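Local coordinates for periplasmic binding protein (Mycobacterium smegmatis, PDB 4MDY) that probably captures an iron-containing or related solute outside the cytoplasmic membrane and hands it to an ABC transporter for import, at residues Q41-A46 with T139-A144; G59-G64 with T263-A268; W66-R71 with I271-P276; E132-Q137 with L277-V282. All coordinates share one frame; numbering follows the deposited sequence.

Contacts 3 and 4 lie near the middle of the chain, contacts 1 and 2 further out, in what appears to be a two-lobed fold. Contact 1 is buried helix packing between 41-46 and 139-144, apolar with one carboxylate beside it. Contact 3 is also buried, but aromatic, and contact 4 is a partly buried ring pair. Contact 2 lies at the surface and is the one that relies on charge, through a lysine. Contacts 2 and 3 share helix 265-273, while contacts 1 and 4 share helix 134-144. Polar side chains tie neighbours together: D42 of contact 1 binds W68 and S275 of contact 3, and D43 binds Q137 of contact 4.

Contact 1: residues Q41-A46 with T139-A144; sequences QDDLLA and TIIGQA
D43 and I141, their CA atoms 7.0 Å apart, mark the closest approach of helix 40-46, which follows strand 33-35, to helix 134-144 in a buried helix-helix contact. From 139-144 it is I141 that does the touching, aiming both branches at the other helix and crossing the side chains of D43 and L44 at about a right angle. With CG1 beside its backbone N (chi1 -67°), the longer branch carries CD1 to D43, where it rests 3.7 Å from D43 CB and 3.6 Å from D43 OD2. The shorter branch turns to the leucine, and I141 CG2 meets L44 CD2 at 3.6 Å. That leucine also packs on V33, V49 and V145, so the isoleucine adds to a larger hydrophobic group. The carboxylate has its polar partner elsewhere: D43 OD2 takes a hydrogen bond from Q137 NE2, one turn earlier on the isoleucine's own helix. No hydrogen bond links 41-46 with 139-144 directly. The grip is mainly dispersion, between aliphatic groups and from a methyl lying against a carboxylate; that methyl probably makes the carboxylate's surroundings less polar, which would strengthen the bond to the glutamine amide.

Contact 2: residues G59-G64 with T263-A268; sequences GGEPFG and TTKELA
K265 reaches from the first turn of helix 265-273 to the loop 59-64 and brings its ammonium group up to G59 O, with E61 OE2 beside it. The firm half of the contact is the bond to a backbone carbonyl: K265 NZ gives a hydrogen bond to G59 O over 2.7 Å, in the carbonyl plane and on a lone pair, with a C=O...N angle of 134°. To get there the lysine is stretched to its full length, its CG anti to the backbone N (chi1 -174°) and every later torsion extended, and K265 CE follows to 3.5 Å from G59 O. G59 itself has a positive phi of 93°, a conformation suited to glycine.

The looser half is ionic. E61 arrives from the opposite direction on a chain bent at chi2, and E61 OE2 stands 3.4 Å from K265 NZ, a salt bridge whose hydrogen bond is weak. Both side chains also lean on W66, while the charged ends lie at the surface. At the helix start, T264 is the N-cap residue, its OG1 accepting from L267 N at 3.2 Å, and this fixes the turn from which the lysine departs. The loop between strand 53-55 and helix 67-73 here meets the helix that follows strand 260-262 of the parallel sheet, which is consistent with a lobe-to-lobe link in a solute-binding protein of this family.

Contact 3: residues W66-R71 with I271-P276; sequences WPWAQR and IAFASP
F273 is met by two tryptophans, W66 and W68, each in a different way. Its outer rim lies over one face of the W66 indole, with F273 CE1 3.3 Å from W66 NE1 and F273 CZ 3.5 Å from W66 CD1. The planes are inclined at 55°, with the W66 five-membered ring and the F273 ring centred 4.5 Å apart, so this pair is neither a stack nor a T. W68 does make an edge-to-face contact: the edge of its six-membered ring, led by CZ2 at 3.8 Å from F273 CG, is directed at the phenylalanine face, the planes standing at 71°. The tryptophans also touch each other, since W66 CB sits 3.3 Å above the W68 ring plane.

Together the three rings form an aromatic cluster between helix 67-73 and the end of helix 265-273. If the fold is two-lobed, as in relatives of this family, they probably help to pack one lobe against the other. Further out, F58 meets W66 and W57 meets F273, which widens the cluster.

The W68 ring is steered by a chi1 of 56°, CG lying between the backbone N and the carbonyl carbon, and is held by D42, whose OD2 accepts from W68 NE1. The same D42 OD2 is bonded to S275 OG, so one carboxylate oxygen ties both segments of the contact. S275 OG in turn accepts from S278 N, at the point where the chain, having left its helix at A274 with positive phi, heads for helix 279-294.

Contact 4: residues E132-Q137 with L277-V282; sequences EPWKDQ and LSYPVV
The Y279 ring stands edge-on to the W134 indole, with its CE2 over one face of the tryptophan and the two planes at 72°. The nearest approach is Y279 CE2 to W134 NE1 at 3.5 Å, and the same carbon is 3.7 Å from W134 CE2. Y279 CE2 thus rides above the five-membered ring, offset toward its rim, and the centroids of that ring and of the tyrosine ring are 4.9 Å apart.

The indole has a neighbour on its other face too: K135 CG lies 3.5 Å above that plane, toward the rim, so the ring is held between a tyrosine edge and an aliphatic chain. A chi1 of 78° tucks CG in among both backbone neighbours of CA and swings the W134 ring toward Y279. The pair joins the N-terminal parts of helices 134-144 and 279-294 near the middle of the chain, beside the long helix 148-168, where V158 touches both aromatic side chains, F162 makes a second edge-to-face pair with Y279, and D159 is salt-bridged to K135 NZ.

No hydrogen bond joins the two segments. W134 NE1 carries its hydrogen in the indole plane and does not aim it at the tyrosine. What holds the rings is the slightly positive C-H edge of the tyrosine set against the electron-rich indole face, a weak electrostatic and dispersive attraction.

Contact 1: residues Q41-A46 with T139-A144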
loop_
_atom_site.group_PDB
_atom_site.type_symbol
_atom_site.label_atom_id
_atom_site.label_comp_id
_atom_site.label_asym_id
_atom_site.label_seq_id
_atom_site.Cartn_x
_atom_site.Cartn_y
_atom_site.Cartn_z
ATOM N N GLN A 41 -2.667 9.577 -1.668
ATOM C CA GLN A 41 -2.839 10.176 -2.981
ATOM C C GLN A 41 -3.559 9.238 -3.940
ATOM O O GLN A 41 -4.284 9.703 -4.800
ATOM C CB GLN A 41 -1.509 10.670 -3.580
ATOM C CG GLN A 41 -0.523 9.603 -4.036
ATOM C CD GLN A 41 0.460 9.194 -2.958
ATOM O OE1 GLN A 41 0.150 9.226 -1.760
ATOM N NE2 GLN A 41 1.651 8.796 -3.375
ATOM N N ASP A 42 -3.368 7.929 -3.789
ATOM C CA ASP A 42 -4.034 6.966 -4.668
ATOM C C ASP A 42 -5.537 6.913 -4.395
ATOM O O ASP A 42 -6.326 6.753 -5.315
ATOM C CB ASP A 42 -3.429 5.571 -4.524
ATOM C CG ASP A 42 -2.090 5.419 -5.246
ATOM O OD1 ASP A 42 -1.486 6.430 -5.681
ATOM O OD2 ASP A 42 -1.640 4.260 -5.366
ATOM N N ASP A 43 -5.937 7.053 -3.137
ATOM C CA ASP A 43 -7.374 7.085 -2.820
ATOM C C ASP A 43 -7.997 8.342 -3.422
ATOM O O ASP A 43 -9.034 8.278 -4.075
ATOM C CB ASP A 43 -7.613 7.060 -1.307
ATOM C CG ASP A 43 -7.027 5.826 -0.641
ATOM O OD1 ASP A 43 -7.621 4.726 -0.754
ATOM O OD2 ASP A 43 -5.968 5.967 0.008
ATOM N N LEU A 44 -7.337 9.483 -3.220
ATOM C CA LEU A 44 -7.832 10.762 -3.739
ATOM C C LEU A 44 -7.936 10.752 -5.269
ATOM O O LEU A 44 -8.991 11.052 -5.846
ATOM C CB LEU A 44 -6.927 11.904 -3.246
ATOM C CG LEU A 44 -7.050 12.126 -1.730
ATOM C CD1 LEU A 44 -5.893 12.929 -1.157
ATOM C CD2 LEU A 44 -8.381 12.792 -1.385
ATOM N N LEU A 45 -6.848 10.362 -5.919
ATOM C CA LEU A 45 -6.793 10.341 -7.380
ATOM C C LEU A 45 -7.777 9.339 -7.996
ATOM O O LEU A 45 -8.320 9.596 -9.065
ATOM C CB LEU A 45 -5.369 10.059 -7.857
ATOM C CG LEU A 45 -4.382 11.214 -7.623
ATOM C CD1 LEU A 45 -2.960 10.746 -7.901
ATOM C CD2 LEU A 45 -4.735 12.420 -8.475
ATOM N N ALA A 46 -8.019 8.219 -7.315
ATOM C CA ALA A 46 -8.982 7.224 -7.790
ATOM C C ALA A 46 -10.362 7.833 -8.022
ATOM O O ALA A 46 -11.068 7.419 -8.936
ATOM C CB ALA A 46 -9.085 6.059 -6.809
ATOM N N THR A 139 -12.278 4.146 2.622
ATOM C CA THR A 139 -13.631 4.512 3.018
ATOM C C THR A 139 -13.729 5.899 3.670
ATOM O O THR A 139 -14.578 6.695 3.286
ATOM C CB THR A 139 -14.256 3.444 3.933
ATOM O OG1 THR A 139 -14.284 2.196 3.227
ATOM C CG2 THR A 139 -15.681 3.824 4.307
ATOM N N ILE A 140 -12.875 6.192 4.645
ATOM C CA ILE A 140 -12.956 7.490 5.312
ATOM C C ILE A 140 -12.598 8.630 4.348
ATOM O O ILE A 140 -13.212 9.680 4.403
ATOM C CB ILE A 140 -12.119 7.556 6.604
ATOM C CG1 ILE A 140 -12.552 8.749 7.457
ATOM C CG2 ILE A 140 -10.627 7.625 6.303
ATOM C CD1 ILE A 140 -11.924 8.772 8.834
ATOM N N ILE A 141 -11.631 8.409 3.456
ATOM C CA ILE A 141 -11.239 9.443 2.478
ATOM C C ILE A 141 -12.369 9.724 1.481
ATOM O O ILE A 141 -12.662 10.883 1.172
ATOM C CB ILE A 141 -9.938 9.066 1.736
ATOM C CG1 ILE A 141 -8.768 9.069 2.718
ATOM C CG2 ILE A 141 -9.665 10.034 0.583
ATOM C CD1 ILE A 141 -7.495 8.455 2.168
ATOM N N GLY A 142 -12.994 8.656 0.987
ATOM C CA GLY A 142 -14.170 8.758 0.135
ATOM C C GLY A 142 -15.283 9.560 0.780
ATOM O O GLY A 142 -15.908 10.397 0.128
ATOM N N GLN A 143 -15.519 9.315 2.068
ATOM C CA GLN A 143 -16.514 10.077 2.829
ATOM C C GLN A 143 -16.161 11.560 2.893
ATOM O O GLN A 143 -16.985 12.421 2.580
ATOM C CB GLN A 143 -16.662 9.504 4.238
ATOM C CG GLN A 143 -17.423 8.195 4.255
ATOM C CD GLN A 143 -17.362 7.474 5.588
ATOM O OE1 GLN A 143 -17.186 8.083 6.639
ATOM N NE2 GLN A 143 -17.515 6.166 5.547
ATOM N N ALA A 144 -14.915 11.836 3.261
ATOM C CA ALA A 144 -14.431 13.200 3.462
ATOM C C ALA A 144 -14.444 14.062 2.196
ATOM O O ALA A 144 -14.521 15.297 2.290
ATOM C CB ALA A 144 -13.026 13.157 4.032
#

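Contact 2: residues G59-G64 with T263-A268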
loop_
_atom_site.group_PDB
_atom_site.type_symbol
_atom_site.label_atom_id
_atom_site.label_comp_id
_atom_site.label_asym_id
_atom_site.label_seq_id
_atom_site.Cartn_x
_atom_site.Cartn_y
_atom_site.Cartn_z
ATOM N N GLY A 59 10.907 5.265 -4.148
ATOM C CA GLY A 59 10.935 4.982 -5.582
ATOM C C GLY A 59 11.302 6.134 -6.505
ATOM O O GLY A 59 11.442 5.932 -7.709
ATOM N N GLY A 60 11.445 7.339 -5.959
ATOM C CA GLY A 60 11.810 8.516 -6.754
ATOM C C GLY A 60 10.898 8.783 -7.935
ATOM O O GLY A 60 11.364 9.138 -9.016
ATOM N N GLU A 61 9.595 8.604 -7.737
ATOM C CA GLU A 61 8.617 8.825 -8.794
ATOM C C GLU A 61 8.282 10.309 -8.868
ATOM O O GLU A 61 8.329 10.998 -7.855
ATOM C CB GLU A 61 7.344 8.029 -8.513
ATOM C CG GLU A 61 7.573 6.530 -8.400
ATOM C CD GLU A 61 7.930 5.874 -9.723
ATOM O OE1 GLU A 61 7.493 6.375 -10.780
ATOM O OE2 GLU A 61 8.644 4.846 -9.710
ATOM N N PRO A 62 7.934 10.807 -10.064
ATOM C CA PRO A 62 7.573 12.228 -10.192
ATOM C C PRO A 62 6.352 12.603 -9.345
ATOM O O PRO A 62 5.285 11.973 -9.460
ATOM C CB PRO A 62 7.280 12.403 -11.690
ATOM C CG PRO A 62 7.221 11.028 -12.268
ATOM C CD PRO A 62 7.980 10.119 -11.365
ATOM N N PHE A 63 6.536 13.613 -8.491
ATOM C CA PHE A 63 5.517 14.071 -7.539
ATOM C C PHE A 63 5.144 13.030 -6.474
ATOM O O PHE A 63 4.148 13.194 -5.769
ATOM C CB PHE A 63 4.265 14.565 -8.276
ATOM C CG PHE A 63 4.536 15.699 -9.220
ATOM C CD1 PHE A 63 4.854 16.957 -8.733
ATOM C CD2 PHE A 63 4.476 15.508 -10.590
ATOM C CE1 PHE A 63 5.102 18.005 -9.597
ATOM C CE2 PHE A 63 4.723 16.552 -11.463
ATOM C CZ PHE A 63 5.039 17.800 -10.964
ATOM N N GLY A 64 5.958 11.985 -6.345
ATOM C CA GLY A 64 5.663 10.856 -5.453
ATOM C C GLY A 64 4.497 10.009 -5.931
ATOM O O GLY A 64 4.005 9.149 -5.196
ATOM N N THR A 263 9.824 -9.515 -8.090
ATOM C CA THR A 263 8.948 -8.520 -8.681
ATOM C C THR A 263 9.746 -7.466 -9.433
ATOM O O THR A 263 10.904 -7.184 -9.108
ATOM C CB THR A 263 8.097 -7.800 -7.620
ATOM O OG1 THR A 263 8.961 -7.127 -6.692
ATOM C CG2 THR A 263 7.193 -8.791 -6.883
ATOM N N THR A 264 9.106 -6.884 -10.437
ATOM C CA THR A 264 9.574 -5.635 -11.010
ATOM C C THR A 264 9.378 -4.525 -9.983
ATOM O O THR A 264 8.612 -4.672 -9.020
ATOM C CB THR A 264 8.786 -5.253 -12.273
ATOM O OG1 THR A 264 7.395 -5.113 -11.953
ATOM C CG2 THR A 264 8.967 -6.298 -13.370
ATOM N N LYS A 265 10.055 -3.405 -10.186
ATOM C CA LYS A 265 9.849 -2.246 -9.323
ATOM C C LYS A 265 8.370 -1.842 -9.245
ATOM O O LYS A 265 7.866 -1.527 -8.161
ATOM C CB LYS A 265 10.663 -1.054 -9.811
ATOM C CG LYS A 265 10.603 0.133 -8.866
ATOM C CD LYS A 265 11.114 1.390 -9.528
ATOM C CE LYS A 265 11.356 2.490 -8.520
ATOM N NZ LYS A 265 11.792 3.715 -9.234
ATOM N N GLU A 266 7.680 -1.847 -10.384
ATOM C CA GLU A 266 6.293 -1.382 -10.405
ATOM C C GLU A 266 5.395 -2.331 -9.621
ATOM O O GLU A 266 4.516 -1.889 -8.891
ATOM C CB GLU A 266 5.754 -1.198 -11.830
ATOM C CG GLU A 266 4.630 -0.166 -11.869
ATOM C CD GLU A 266 3.724 -0.262 -13.077
ATOM O OE1 GLU A 266 3.974 -1.106 -13.968
ATOM O OE2 GLU A 266 2.751 0.523 -13.126
ATOM N N LEU A 267 5.631 -3.630 -9.748
ATOM C CA LEU A 267 4.816 -4.594 -9.022
ATOM C C LEU A 267 5.121 -4.521 -7.525
ATOM O O LEU A 267 4.203 -4.575 -6.708
ATOM C CB LEU A 267 4.999 -6.006 -9.578
ATOM C CG LEU A 267 4.194 -7.103 -8.879
ATOM C CD1 LEU A 267 2.717 -6.732 -8.751
ATOM C CD2 LEU A 267 4.345 -8.413 -9.633
ATOM N N ALA A 268 6.399 -4.362 -7.165
ATOM C CA ALA A 268 6.770 -4.169 -5.768
ATOM C C ALA A 268 6.082 -2.930 -5.223
ATOM O O ALA A 268 5.526 -2.950 -4.130
ATOM C CB ALA A 268 8.283 -4.039 -5.609
#

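Contact 3: residues W66-R71 with I271-P276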
loop_
_atom_site.group_PDB
_atom_site.type_symbol
_atom_site.label_atom_id
_atom_site.label_comp_id
_atom_site.label_asym_id
_atom_site.label_seq_id
_atom_site.Cartn_x
_atom_site.Cartn_y
_atom_site.Cartn_z
ATOM N N TRP A 66 3.073 7.276 -8.440
ATOM C CA TRP A 66 3.546 6.131 -9.214
ATOM C C TRP A 66 2.765 5.995 -10.528
ATOM O O TRP A 66 1.701 6.614 -10.686
ATOM C CB TRP A 66 3.452 4.856 -8.356
ATOM C CG TRP A 66 4.543 4.772 -7.310
ATOM C CD1 TRP A 66 4.731 5.613 -6.249
ATOM C CD2 TRP A 66 5.591 3.800 -7.235
ATOM N NE1 TRP A 66 5.822 5.224 -5.521
ATOM C CE2 TRP A 66 6.369 4.111 -6.104
ATOM C CE3 TRP A 66 5.951 2.700 -8.016
ATOM C CZ2 TRP A 66 7.480 3.351 -5.731
ATOM C CZ3 TRP A 66 7.054 1.950 -7.643
ATOM C CH2 TRP A 66 7.796 2.275 -6.510
ATOM N N PRO A 67 3.292 5.196 -11.482
ATOM C CA PRO A 67 2.721 5.158 -12.831
ATOM C C PRO A 67 1.215 4.890 -12.912
ATOM O O PRO A 67 0.550 5.422 -13.785
ATOM C CB PRO A 67 3.513 4.033 -13.506
ATOM C CG PRO A 67 4.842 4.077 -12.832
ATOM C CD PRO A 67 4.511 4.368 -11.392
ATOM N N TRP A 68 0.685 4.078 -12.007
ATOM C CA TRP A 68 -0.744 3.740 -12.031
ATOM C C TRP A 68 -1.672 4.895 -11.624
ATOM O O TRP A 68 -2.885 4.779 -11.753
ATOM C CB TRP A 68 -1.011 2.526 -11.141
ATOM C CG TRP A 68 -0.555 2.730 -9.745
ATOM C CD1 TRP A 68 -1.188 3.452 -8.777
ATOM C CD2 TRP A 68 0.656 2.244 -9.157
ATOM N NE1 TRP A 68 -0.456 3.432 -7.623
ATOM C CE2 TRP A 68 0.682 2.701 -7.826
ATOM C CE3 TRP A 68 1.724 1.464 -9.628
ATOM C CZ2 TRP A 68 1.728 2.398 -6.948
ATOM C CZ3 TRP A 68 2.761 1.157 -8.748
ATOM C CH2 TRP A 68 2.751 1.626 -7.427
ATOM N N ALA A 69 -1.115 5.992 -11.112
ATOM C CA ALA A 69 -1.914 7.162 -10.763
ATOM C C ALA A 69 -1.549 8.425 -11.562
ATOM O O ALA A 69 -2.142 9.482 -11.341
ATOM C CB ALA A 69 -1.815 7.434 -9.274
ATOM N N GLN A 70 -0.612 8.304 -12.506
ATOM C CA GLN A 70 -0.145 9.451 -13.295
ATOM C C GLN A 70 -1.196 10.017 -14.256
ATOM O O GLN A 70 -1.313 11.235 -14.395
ATOM C CB GLN A 70 1.143 9.087 -14.060
ATOM C CG GLN A 70 2.403 9.231 -13.219
ATOM C CD GLN A 70 2.704 10.686 -12.894
ATOM O OE1 GLN A 70 2.306 11.583 -13.640
ATOM N NE2 GLN A 70 3.394 10.931 -11.770
ATOM N N ARG A 71 -1.952 9.138 -14.913
ATOM C CA ARG A 71 -3.073 9.541 -15.775
ATOM C C ARG A 71 -4.034 10.457 -15.016
ATOM O O ARG A 71 -4.455 11.501 -15.523
ATOM C CB ARG A 71 -3.844 8.304 -16.269
ATOM C CG ARG A 71 -5.070 8.611 -17.129
ATOM C CD ARG A 71 -5.925 7.373 -17.407
ATOM N NE ARG A 71 -6.872 7.059 -16.327
ATOM C CZ ARG A 71 -8.013 7.713 -16.085
ATOM N NH1 ARG A 71 -8.379 8.753 -16.832
ATOM N NH2 ARG A 71 -8.796 7.331 -15.077
ATOM N N ILE A 271 2.199 -3.502 -4.792
ATOM C CA ILE A 271 1.932 -4.269 -3.567
ATOM C C ILE A 271 2.054 -3.395 -2.313
ATOM O O ILE A 271 1.191 -3.437 -1.434
ATOM C CB ILE A 271 2.871 -5.484 -3.458
ATOM C CG1 ILE A 271 2.550 -6.486 -4.565
ATOM C CG2 ILE A 271 2.759 -6.149 -2.090
ATOM C CD1 ILE A 271 3.651 -7.489 -4.838
ATOM N N ALA A 272 3.118 -2.597 -2.250
ATOM C CA ALA A 272 3.367 -1.706 -1.123
ATOM C C ALA A 272 2.252 -0.694 -0.924
ATOM O O ALA A 272 1.803 -0.483 0.198
ATOM C CB ALA A 272 4.691 -0.976 -1.306
ATOM N N PHE A 273 1.809 -0.068 -2.008
ATOM C CA PHE A 273 0.773 0.956 -1.921
ATOM C C PHE A 273 -0.606 0.392 -1.577
ATOM O O PHE A 273 -1.399 1.062 -0.904
ATOM C CB PHE A 273 0.708 1.760 -3.210
ATOM C CG PHE A 273 1.572 2.980 -3.187
ATOM C CD1 PHE A 273 2.955 2.869 -3.278
ATOM C CD2 PHE A 273 1.005 4.241 -3.055
ATOM C CE1 PHE A 273 3.756 4.003 -3.246
ATOM C CE2 PHE A 273 1.802 5.368 -3.015
ATOM C CZ PHE A 273 3.176 5.246 -3.111
ATOM N N ALA A 274 -0.892 -0.823 -2.040
ATOM C CA ALA A 274 -2.138 -1.513 -1.685
ATOM C C ALA A 274 -3.335 -0.558 -1.754
ATOM O O ALA A 274 -4.071 -0.389 -0.782
ATOM C CB ALA A 274 -2.011 -2.112 -0.292
ATOM N N SER A 275 -3.503 0.080 -2.905
ATOM C CA SER A 275 -4.481 1.146 -3.068
ATOM C C SER A 275 -5.549 0.784 -4.098
ATOM O O SER A 275 -5.407 -0.198 -4.820
ATOM C CB SER A 275 -3.758 2.422 -3.497
ATOM O OG SER A 275 -3.554 2.442 -4.890
ATOM N N PRO A 276 -6.627 1.585 -4.179
ATOM C CA PRO A 276 -7.647 1.367 -5.215
ATOM C C PRO A 276 -7.099 1.413 -6.646
ATOM O O PRO A 276 -7.670 0.806 -7.551
ATOM C CB PRO A 276 -8.622 2.521 -4.987
ATOM C CG PRO A 276 -8.497 2.827 -3.539
ATOM C CD PRO A 276 -7.054 2.602 -3.197
#

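Contact 4: residues E132-Q137 with L277-V282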
loop_
_atom_site.group_PDB
_atom_site.type_symbol
_atom_site.label_atom_id
_atom_site.label_comp_id
_atom_site.label_asym_id
_atom_site.label_seq_id
_atom_site.Cartn_x
_atom_site.Cartn_y
_atom_site.Cartn_z
ATOM N N GLU A 132 -2.858 1.298 8.312
ATOM C CA GLU A 132 -4.161 0.733 8.674
ATOM C C GLU A 132 -4.761 0.040 7.446
ATOM O O GLU A 132 -4.364 0.336 6.312
ATOM C CB GLU A 132 -5.109 1.824 9.185
ATOM C CG GLU A 132 -5.620 2.783 8.115
ATOM C CD GLU A 132 -6.648 3.776 8.620
ATOM O OE1 GLU A 132 -7.097 3.681 9.783
ATOM O OE2 GLU A 132 -7.016 4.661 7.829
ATOM N N PRO A 133 -5.716 -0.885 7.655
ATOM C CA PRO A 133 -6.322 -1.583 6.516
ATOM C C PRO A 133 -6.696 -0.648 5.352
ATOM O O PRO A 133 -7.343 0.379 5.561
ATOM C CB PRO A 133 -7.566 -2.236 7.135
ATOM C CG PRO A 133 -7.153 -2.519 8.534
ATOM C CD PRO A 133 -6.241 -1.383 8.938
ATOM N N TRP A 134 -6.270 -0.999 4.140
ATOM C CA TRP A 134 -6.493 -0.140 2.967
ATOM C C TRP A 134 -7.958 0.233 2.778
ATOM O O TRP A 134 -8.269 1.344 2.388
ATOM C CB TRP A 134 -5.906 -0.760 1.679
ATOM C CG TRP A 134 -6.700 -1.854 1.043
ATOM C CD1 TRP A 134 -6.686 -3.180 1.378
ATOM C CD2 TRP A 134 -7.627 -1.725 -0.038
ATOM N NE1 TRP A 134 -7.547 -3.884 0.572
ATOM C CE2 TRP A 134 -8.140 -3.019 -0.306
ATOM C CE3 TRP A 134 -8.079 -0.647 -0.805
ATOM C CZ2 TRP A 134 -9.082 -3.260 -1.311
ATOM C CZ3 TRP A 134 -9.008 -0.887 -1.809
ATOM C CH2 TRP A 134 -9.501 -2.190 -2.050
ATOM N N LYS A 135 -8.870 -0.684 3.077
ATOM C CA LYS A 135 -10.281 -0.376 2.911
ATOM C C LYS A 135 -10.767 0.691 3.910
ATOM O O LYS A 135 -11.607 1.523 3.568
ATOM C CB LYS A 135 -11.123 -1.648 3.009
ATOM C CG LYS A 135 -10.879 -2.616 1.857
ATOM C CD LYS A 135 -11.724 -3.873 2.010
ATOM C CE LYS A 135 -11.445 -4.855 0.886
ATOM N NZ LYS A 135 -12.234 -6.109 1.023
ATOM N N ASP A 136 -10.241 0.665 5.133
ATOM C CA ASP A 136 -10.627 1.651 6.142
ATOM C C ASP A 136 -10.161 3.033 5.697
ATOM O O ASP A 136 -10.895 4.016 5.771
ATOM C CB ASP A 136 -9.999 1.334 7.495
ATOM C CG ASP A 136 -10.533 0.069 8.115
ATOM O OD1 ASP A 136 -11.549 -0.480 7.627
ATOM O OD2 ASP A 136 -9.918 -0.377 9.108
ATOM N N GLN A 137 -8.928 3.096 5.223
ATOM C CA GLN A 137 -8.387 4.345 4.704
ATOM C C GLN A 137 -9.174 4.863 3.494
ATOM O O GLN A 137 -9.490 6.051 3.415
ATOM C CB GLN A 137 -6.912 4.161 4.354
ATOM C CG GLN A 137 -6.320 5.313 3.579
ATOM C CD GLN A 137 -4.816 5.195 3.469
ATOM O OE1 GLN A 137 -4.126 5.011 4.471
ATOM N NE2 GLN A 137 -4.300 5.288 2.248
ATOM N N LEU A 277 -6.006 2.133 -6.850
ATOM C CA LEU A 277 -5.381 2.206 -8.162
ATOM C C LEU A 277 -4.232 1.222 -8.330
ATOM O O LEU A 277 -3.963 0.791 -9.451
ATOM C CB LEU A 277 -4.892 3.629 -8.453
ATOM C CG LEU A 277 -5.970 4.705 -8.574
ATOM C CD1 LEU A 277 -5.329 6.060 -8.856
ATOM C CD2 LEU A 277 -6.975 4.360 -9.660
ATOM N N SER A 278 -3.553 0.860 -7.241
ATOM C CA SER A 278 -2.376 0.001 -7.357
ATOM C C SER A 278 -2.735 -1.488 -7.388
ATOM O O SER A 278 -2.087 -2.277 -8.085
ATOM C CB SER A 278 -1.349 0.311 -6.265
ATOM O OG SER A 278 -1.548 -0.437 -5.082
ATOM N N TYR A 279 -3.768 -1.874 -6.651
ATOM C CA TYR A 279 -4.144 -3.287 -6.605
ATOM C C TYR A 279 -4.549 -3.897 -7.961
ATOM O O TYR A 279 -4.246 -5.065 -8.204
ATOM C CB TYR A 279 -5.230 -3.553 -5.550
ATOM C CG TYR A 279 -4.713 -3.956 -4.180
ATOM C CD1 TYR A 279 -3.619 -4.819 -4.028
ATOM C CD2 TYR A 279 -5.347 -3.504 -3.027
ATOM C CE1 TYR A 279 -3.158 -5.182 -2.772
ATOM C CE2 TYR A 279 -4.904 -3.872 -1.771
ATOM C CZ TYR A 279 -3.814 -4.711 -1.644
ATOM O OH TYR A 279 -3.388 -5.068 -0.389
ATOM N N PRO A 280 -5.236 -3.130 -8.836
ATOM C CA PRO A 280 -5.441 -3.598 -10.215
ATOM C C PRO A 280 -4.145 -3.959 -10.943
ATOM O O PRO A 280 -4.129 -4.917 -11.717
ATOM C CB PRO A 280 -6.153 -2.415 -10.883
ATOM C CG PRO A 280 -6.950 -1.819 -9.767
ATOM C CD PRO A 280 -6.054 -1.933 -8.555
ATOM N N VAL A 281 -3.067 -3.223 -10.684
ATOM C CA VAL A 281 -1.752 -3.559 -11.261
ATOM C C VAL A 281 -1.249 -4.911 -10.732
ATOM O O VAL A 281 -0.676 -5.706 -11.482
ATOM C CB VAL A 281 -0.707 -2.458 -10.976
ATOM C CG1 VAL A 281 0.688 -2.895 -11.414
ATOM C CG2 VAL A 281 -1.106 -1.162 -11.661
ATOM N N VAL A 282 -1.480 -5.170 -9.445
ATOM C CA VAL A 282 -1.122 -6.449 -8.834
ATOM C C VAL A 282 -1.941 -7.574 -9.470
ATOM O O VAL A 282 -1.391 -8.625 -9.806
ATOM C CB VAL A 282 -1.319 -6.430 -7.298
ATOM C CG1 VAL A 282 -0.994 -7.786 -6.682
ATOM C CG2 VAL A 282 -0.480 -5.326 -6.653
#